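Local coordinates for blue copper protein (Hyphomicrobium denitrificans, PDB 3EF4) that binds a single copper ion in a cupredoxin-type site and probably carries electrons in the periplasm, as pseudoazurins do, at residues A80-G84 and M85-V89. Sequence-based numbering, arbitrary orientation. Where two conformers were deposited one is given.
Sequences APHYG and MGMVV. With CU (copper (II) ion), chain D.
His82 and Met87 extend alongside one another to the same copper ion: ND1 of His82 binds it at 2.0 Å and SD of Met87 at 2.5 Å. Met87 reaches the metal with CG anti to its backbone N (chi1 -166°) and the chain extended beyond. The turn between them is closed by the carbonyl O of His82, which accepts from Met85 N (2.9 Å) and the straighter Met87 N (3.1 Å), donors on opposite faces of the carbonyl plane; Gly86 N bonds Tyr83 O. In one of its two conformers Met85 bends at its last torsion and brings CE to the His82 ring edge, 3.3 Å from CD2 and near the ring plane. Tyr83 sets the edge of its ring, at CE1, against Val88 CG2 (3.9 Å), while its hydroxyl bonds that of Tyr105. Cut back to alanine, Tyr83 would probably leave the Tyr105 hydroxyl without this partner and a gap beside Val88 CG2. Cys79 and His41 complete the type 1 (blue) copper site of this cupredoxin. The loop joins strand 73-78 to its antiparallel neighbour 88-93, with Val88 touching helix 109-119 and Met87 touching Phe19 of strand 18-26.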
loop_
_atom_site.group_PDB
_atom_site.type_symbol
_atom_site.label_atom_id
_atom_site.label_comp_id
_atom_site.label_asym_id
_atom_site.label_seq_id
_atom_site.Cartn_x
_atom_site.Cartn_y
_atom_site.Cartn_z
ATOM N N ALA A 80 -4.277 -4.347 8.700
ATOM C CA ALA A 80 -5.613 -4.612 9.203
ATOM C C ALA A 80 -5.914 -3.892 10.518
ATOM O O ALA A 80 -6.944 -3.205 10.582
ATOM C CB ALA A 80 -5.835 -6.106 9.384
ATOM N N PRO A 81 -5.143 -3.989 11.569
ATOM C CA PRO A 81 -5.520 -3.282 12.777
ATOM C C PRO A 81 -5.398 -1.775 12.711
ATOM O O PRO A 81 -6.004 -1.101 13.548
ATOM C CB PRO A 81 -4.523 -3.853 13.804
ATOM C CG PRO A 81 -3.348 -4.244 13.012
ATOM C CD PRO A 81 -3.913 -4.829 11.724
ATOM N N HIS A 82 -4.603 -1.262 11.770
ATOM C CA HIS A 82 -4.374 0.173 11.750
ATOM C C HIS A 82 -4.924 0.926 10.559
ATOM O O HIS A 82 -4.660 2.106 10.406
ATOM C CB HIS A 82 -2.889 0.501 11.917
ATOM C CG HIS A 82 -2.321 -0.051 13.187
ATOM N ND1 HIS A 82 -1.168 -0.801 13.110
ATOM C CD2 HIS A 82 -2.671 0.055 14.469
ATOM C CE1 HIS A 82 -0.867 -1.160 14.362
ATOM N NE2 HIS A 82 -1.790 -0.668 15.187
ATOM N N TYR A 83 -5.734 0.272 9.734
ATOM C CA TYR A 83 -6.263 0.970 8.556
ATOM C C TYR A 83 -7.011 2.214 8.915
ATOM O O TYR A 83 -6.816 3.277 8.316
ATOM C CB TYR A 83 -7.170 0.040 7.787
ATOM C CG TYR A 83 -7.585 0.480 6.411
ATOM C CD1 TYR A 83 -6.772 1.207 5.568
ATOM C CD2 TYR A 83 -8.837 0.130 5.933
ATOM C CE1 TYR A 83 -7.181 1.572 4.324
ATOM C CE2 TYR A 83 -9.256 0.487 4.667
ATOM C CZ TYR A 83 -8.425 1.225 3.849
ATOM O OH TYR A 83 -8.784 1.605 2.593
ATOM N N GLY A 84 -7.844 2.116 9.949
ATOM C CA GLY A 84 -8.571 3.265 10.427
ATOM C C GLY A 84 -7.752 4.368 10.999
ATOM O O GLY A 84 -8.189 5.535 11.106
ATOM N N MET A 85 -6.519 4.092 11.380
ATOM C CA MET A 85 -5.548 5.045 11.856
ATOM C C MET A 85 -4.706 5.550 10.717
ATOM O O MET A 85 -3.734 6.251 10.930
ATOM C CB MET A 85 -4.662 4.398 12.935
ATOM C CG MET A 85 -5.365 4.232 14.275
ATOM S SD MET A 85 -4.592 3.226 15.559
ATOM C CE MET A 85 -5.367 1.734 15.194
ATOM N N GLY A 86 -5.050 5.187 9.485
ATOM C CA GLY A 86 -4.293 5.739 8.372
ATOM C C GLY A 86 -3.241 4.839 7.780
ATOM O O GLY A 86 -2.519 5.300 6.904
ATOM N N MET A 87 -3.118 3.573 8.200
ATOM C CA MET A 87 -2.011 2.757 7.737
ATOM C C MET A 87 -2.395 2.054 6.420
ATOM O O MET A 87 -2.975 0.993 6.371
ATOM C CB MET A 87 -1.594 1.761 8.815
ATOM C CG MET A 87 -0.231 1.142 8.487
ATOM S SD MET A 87 0.561 0.496 9.991
ATOM C CE MET A 87 2.004 -0.256 9.196
ATOM N N VAL A 88 -2.079 2.780 5.342
ATOM C CA VAL A 88 -2.427 2.481 3.979
ATOM C C VAL A 88 -1.242 2.782 3.076
ATOM O O VAL A 88 -0.480 3.727 3.377
ATOM C CB VAL A 88 -3.715 3.184 3.516
ATOM C CG1 VAL A 88 -3.576 4.701 3.516
ATOM C CG2 VAL A 88 -4.174 2.713 2.157
ATOM N N VAL A 89 -1.048 2.046 2.015
ATOM C CA VAL A 89 0.053 2.209 1.076
ATOM C C VAL A 89 -0.476 1.991 -0.324
ATOM O O VAL A 89 -1.382 1.191 -0.558
ATOM C CB VAL A 89 1.203 1.253 1.429
ATOM C CG1 VAL A 89 0.746 -0.216 1.447
ATOM C CG2 VAL A 89 2.399 1.420 0.504
HETATM CU CU CU D . -0.192 -1.417 11.436
#